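Local coordinates for recombination protein uvsY (Enterobacteria phage T4, PDB 4ZWS), which promotes assembly of the UvsX recombinase on single-stranded DNA and helps it displace bound gp32 during phage DNA synthesis and recombination, at residues I42-K53 / V96-L107. Numbering follows the deposited sequence.
Sequences IKKEMLRIEAQK and VDTSLQYWGILL
Knobs-into-holes packing joins the antiparallel pair of long helices of UvsY, 21-64 and 91-135, with Trp103 seated among Ile42, Glu45, Met46 and Ile49. Over these segments the axes come within 9.3 Å, their directions 163° apart. Glu45 lies across the indole with its aliphatic part: CG stands 3.4 Å from the centroid of the six-membered ring of Trp103, only 3° off the normal, a CH-pi contact. This fit follows from the Glu45 torsions, CG anti to the backbone N and the chain then bent at chi2 (64°). Ile49 CD1 lies off-centre over the five-membered ring on the same face, 3.8 Å from its centroid, while Ile42 CG2 meets the rim near the ring plane. Leu106 CD1 lies against the opposite face.

The interlocking is reciprocal: each helix supplies knobs to the other. Leu100 enters a hole formed by Met46, Ile49, Glu50 and Lys53, with its CB 3.7 Å from Ile49 CG2. Met46 in turn fits among Leu100, Trp103, Gly104 and Leu107; its chain bends at chi3, bringing CE to 3.5 Å from Gly104 CA. In the heptameric alpha barrel, Leu47 of a second subunit packs on Thr98 and Gln101, extending the helix packing beyond one chain.

Lys53 CB lies 3.7 Å from Val96 CG1; from there its fully extended chain carries NZ to Asp97 in a salt bridge. NZ, 2.5 Å from Asp97 OD1, approaches that oxygen from above the carboxylate plane, not within it. Asp97 OD2 also forms a long, weak ion pair with Lys54 of the second subunit.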
# COMPACT_ATOMS: atom_id res chain seq x y z
N ILE A 42 14.09 -13.27 -18.81
CA ILE A 42 12.66 -13.24 -19.04
C ILE A 42 12.22 -11.81 -19.33
O ILE A 42 11.43 -11.60 -20.25
CB ILE A 42 11.91 -13.87 -17.85
CG1 ILE A 42 12.25 -15.36 -17.78
CG2 ILE A 42 10.41 -13.64 -17.96
CD1 ILE A 42 11.79 -16.06 -16.50
N LYS A 43 12.73 -10.82 -18.59
CA LYS A 43 12.39 -9.45 -18.92
C LYS A 43 12.79 -9.10 -20.36
O LYS A 43 12.03 -8.44 -21.08
CB LYS A 43 13.04 -8.44 -17.96
CG LYS A 43 12.33 -8.24 -16.64
CD LYS A 43 13.03 -7.18 -15.76
CE LYS A 43 14.47 -7.54 -15.44
NZ LYS A 43 15.23 -6.39 -14.85
N LYS A 44 13.96 -9.56 -20.79
CA LYS A 44 14.41 -9.29 -22.15
C LYS A 44 13.48 -9.93 -23.17
O LYS A 44 13.10 -9.31 -24.16
CB LYS A 44 15.84 -9.78 -22.38
CG LYS A 44 16.90 -8.92 -21.72
CD LYS A 44 18.29 -9.18 -22.31
CE LYS A 44 19.38 -9.25 -21.23
NZ LYS A 44 19.37 -10.54 -20.45
N GLU A 45 13.09 -11.17 -22.90
CA GLU A 45 12.19 -11.89 -23.79
C GLU A 45 10.81 -11.22 -23.91
O GLU A 45 10.27 -11.09 -25.00
CB GLU A 45 12.03 -13.33 -23.31
CG GLU A 45 11.13 -14.17 -24.21
CD GLU A 45 11.69 -14.35 -25.61
OE1 GLU A 45 12.90 -14.10 -25.82
OE2 GLU A 45 10.92 -14.72 -26.53
N MET A 46 10.26 -10.77 -22.79
CA MET A 46 8.95 -10.12 -22.78
C MET A 46 8.93 -8.82 -23.56
O MET A 46 7.94 -8.45 -24.20
CB MET A 46 8.51 -9.85 -21.34
CG MET A 46 8.29 -11.09 -20.51
SD MET A 46 7.61 -10.68 -18.91
CE MET A 46 5.92 -10.22 -19.34
N LEU A 47 10.04 -8.13 -23.49
CA LEU A 47 10.21 -6.85 -24.14
C LEU A 47 10.16 -7.11 -25.65
O LEU A 47 9.59 -6.35 -26.46
CB LEU A 47 11.50 -6.26 -23.61
CG LEU A 47 12.04 -4.88 -23.83
CD1 LEU A 47 10.97 -3.98 -23.28
CD2 LEU A 47 13.31 -4.75 -23.00
N ARG A 48 10.79 -8.21 -26.03
CA ARG A 48 10.82 -8.69 -27.41
C ARG A 48 9.42 -9.12 -27.89
O ARG A 48 8.97 -8.80 -28.99
CB ARG A 48 11.84 -9.81 -27.48
CG ARG A 48 12.33 -10.24 -28.80
CD ARG A 48 13.28 -11.40 -28.55
NE ARG A 48 14.43 -10.95 -27.76
CZ ARG A 48 15.07 -11.69 -26.85
NH1 ARG A 48 14.66 -12.92 -26.57
NH2 ARG A 48 16.11 -11.19 -26.18
N ILE A 49 8.70 -9.84 -27.02
CA ILE A 49 7.35 -10.31 -27.34
C ILE A 49 6.37 -9.14 -27.50
O ILE A 49 5.54 -9.16 -28.41
CB ILE A 49 6.85 -11.28 -26.28
CG1 ILE A 49 7.68 -12.56 -26.31
CG2 ILE A 49 5.38 -11.62 -26.50
CD1 ILE A 49 7.26 -13.54 -25.21
N GLU A 50 6.47 -8.13 -26.64
CA GLU A 50 5.59 -6.96 -26.75
C GLU A 50 5.76 -6.27 -28.09
O GLU A 50 4.79 -5.75 -28.65
CB GLU A 50 5.86 -5.94 -25.64
CG GLU A 50 4.95 -6.09 -24.44
CD GLU A 50 5.36 -5.22 -23.26
OE1 GLU A 50 6.46 -4.63 -23.30
OE2 GLU A 50 4.58 -5.15 -22.29
N ALA A 51 6.97 -6.32 -28.63
CA ALA A 51 7.23 -5.75 -29.94
C ALA A 51 6.48 -6.58 -30.99
O ALA A 51 5.89 -6.03 -31.92
CB ALA A 51 8.72 -5.72 -30.24
N GLN A 52 6.52 -7.90 -30.85
CA GLN A 52 5.82 -8.78 -31.76
C GLN A 52 4.32 -8.55 -31.70
O GLN A 52 3.62 -8.66 -32.70
CB GLN A 52 6.11 -10.24 -31.46
CG GLN A 52 7.36 -10.76 -32.07
CD GLN A 52 7.54 -12.22 -31.77
OE1 GLN A 52 6.57 -12.93 -31.50
NE2 GLN A 52 8.79 -12.69 -31.81
N LYS A 53 3.85 -8.27 -30.50
CA LYS A 53 2.45 -7.99 -30.28
C LYS A 53 2.05 -6.69 -30.97
O LYS A 53 0.94 -6.60 -31.49
CB LYS A 53 2.13 -7.89 -28.79
CG LYS A 53 0.67 -7.74 -28.53
CD LYS A 53 0.39 -7.68 -27.06
CE LYS A 53 -1.07 -7.40 -26.77
NZ LYS A 53 -1.26 -7.28 -25.32
N VAL A 96 0.02 -14.23 -29.51
CA VAL A 96 1.12 -13.39 -29.07
C VAL A 96 0.87 -12.89 -27.66
O VAL A 96 1.80 -12.81 -26.85
CB VAL A 96 1.34 -12.19 -30.01
CG1 VAL A 96 2.62 -11.50 -29.62
CG2 VAL A 96 1.47 -12.66 -31.42
N ASP A 97 -0.38 -12.57 -27.33
CA ASP A 97 -0.62 -12.05 -26.00
C ASP A 97 -0.70 -13.13 -24.96
O ASP A 97 -0.51 -12.85 -23.79
CB ASP A 97 -1.92 -11.26 -25.94
CG ASP A 97 -2.06 -10.44 -24.67
OD1 ASP A 97 -1.16 -9.60 -24.38
OD2 ASP A 97 -3.04 -10.66 -23.92
N THR A 98 -0.75 -14.39 -25.38
CA THR A 98 -0.78 -15.44 -24.39
C THR A 98 0.66 -15.71 -23.99
O THR A 98 0.98 -15.76 -22.80
CB THR A 98 -1.47 -16.71 -24.90
OG1 THR A 98 -2.84 -16.41 -25.21
CG2 THR A 98 -1.42 -17.79 -23.85
N SER A 99 1.51 -15.87 -24.99
CA SER A 99 2.94 -16.02 -24.77
C SER A 99 3.41 -14.93 -23.83
O SER A 99 4.04 -15.24 -22.81
CB SER A 99 3.70 -16.02 -26.10
OG SER A 99 3.42 -14.83 -26.78
N LEU A 100 3.13 -13.67 -24.15
CA LEU A 100 3.49 -12.58 -23.25
C LEU A 100 3.06 -12.76 -21.79
O LEU A 100 3.88 -12.63 -20.88
CB LEU A 100 2.90 -11.26 -23.74
CG LEU A 100 3.46 -10.01 -23.06
CD1 LEU A 100 4.95 -9.81 -23.24
CD2 LEU A 100 2.70 -8.83 -23.56
N GLN A 101 1.80 -13.15 -21.59
CA GLN A 101 1.26 -13.35 -20.25
C GLN A 101 1.95 -14.54 -19.59
O GLN A 101 2.26 -14.51 -18.40
CB GLN A 101 -0.23 -13.61 -20.34
CG GLN A 101 -1.05 -12.48 -20.92
CD GLN A 101 -1.49 -11.47 -19.93
OE1 GLN A 101 -0.75 -10.54 -19.59
NE2 GLN A 101 -2.73 -11.61 -19.47
N TYR A 102 2.22 -15.58 -20.39
CA TYR A 102 2.87 -16.80 -19.92
C TYR A 102 4.26 -16.51 -19.40
O TYR A 102 4.65 -16.99 -18.33
CB TYR A 102 2.98 -17.81 -21.06
CG TYR A 102 3.51 -19.17 -20.65
CD1 TYR A 102 4.84 -19.51 -20.90
CD2 TYR A 102 2.71 -20.09 -19.98
CE1 TYR A 102 5.35 -20.75 -20.52
CE2 TYR A 102 3.20 -21.34 -19.60
CZ TYR A 102 4.53 -21.66 -19.87
OH TYR A 102 5.03 -22.89 -19.51
N TRP A 103 5.01 -15.72 -20.17
CA TRP A 103 6.32 -15.25 -19.76
C TRP A 103 6.22 -14.38 -18.52
O TRP A 103 7.09 -14.43 -17.65
CB TRP A 103 6.97 -14.56 -20.94
CG TRP A 103 7.57 -15.57 -21.87
CD1 TRP A 103 7.01 -16.08 -23.00
CD2 TRP A 103 8.94 -16.00 -21.89
NE1 TRP A 103 7.90 -16.92 -23.64
CE2 TRP A 103 9.09 -16.87 -22.99
CE3 TRP A 103 10.03 -15.77 -21.05
CZ2 TRP A 103 10.30 -17.50 -23.27
CZ3 TRP A 103 11.23 -16.41 -21.34
CH2 TRP A 103 11.35 -17.26 -22.44
N GLY A 104 5.16 -13.59 -18.43
CA GLY A 104 4.93 -12.80 -17.23
C GLY A 104 4.80 -13.71 -16.03
O GLY A 104 5.28 -13.40 -14.94
N ILE A 105 4.15 -14.86 -16.22
CA ILE A 105 4.00 -15.86 -15.17
C ILE A 105 5.36 -16.41 -14.78
O ILE A 105 5.64 -16.59 -13.60
CB ILE A 105 3.06 -16.99 -15.59
CG1 ILE A 105 1.61 -16.48 -15.59
CG2 ILE A 105 3.13 -18.14 -14.61
CD1 ILE A 105 0.57 -17.52 -15.98
N LEU A 106 6.21 -16.68 -15.77
CA LEU A 106 7.55 -17.17 -15.49
C LEU A 106 8.32 -16.13 -14.69
O LEU A 106 9.02 -16.48 -13.74
CB LEU A 106 8.31 -17.50 -16.78
CG LEU A 106 7.68 -18.53 -17.72
CD1 LEU A 106 8.60 -18.82 -18.86
CD2 LEU A 106 7.32 -19.80 -16.95
N LEU A 107 8.15 -14.86 -15.05
CA LEU A 107 8.83 -13.78 -14.35
C LEU A 107 8.44 -13.78 -12.88
O LEU A 107 9.30 -13.69 -12.00
CB LEU A 107 8.51 -12.43 -14.97
CG LEU A 107 9.30 -11.24 -14.42
CD1 LEU A 107 10.77 -11.36 -14.78
CD2 LEU A 107 8.74 -9.95 -14.92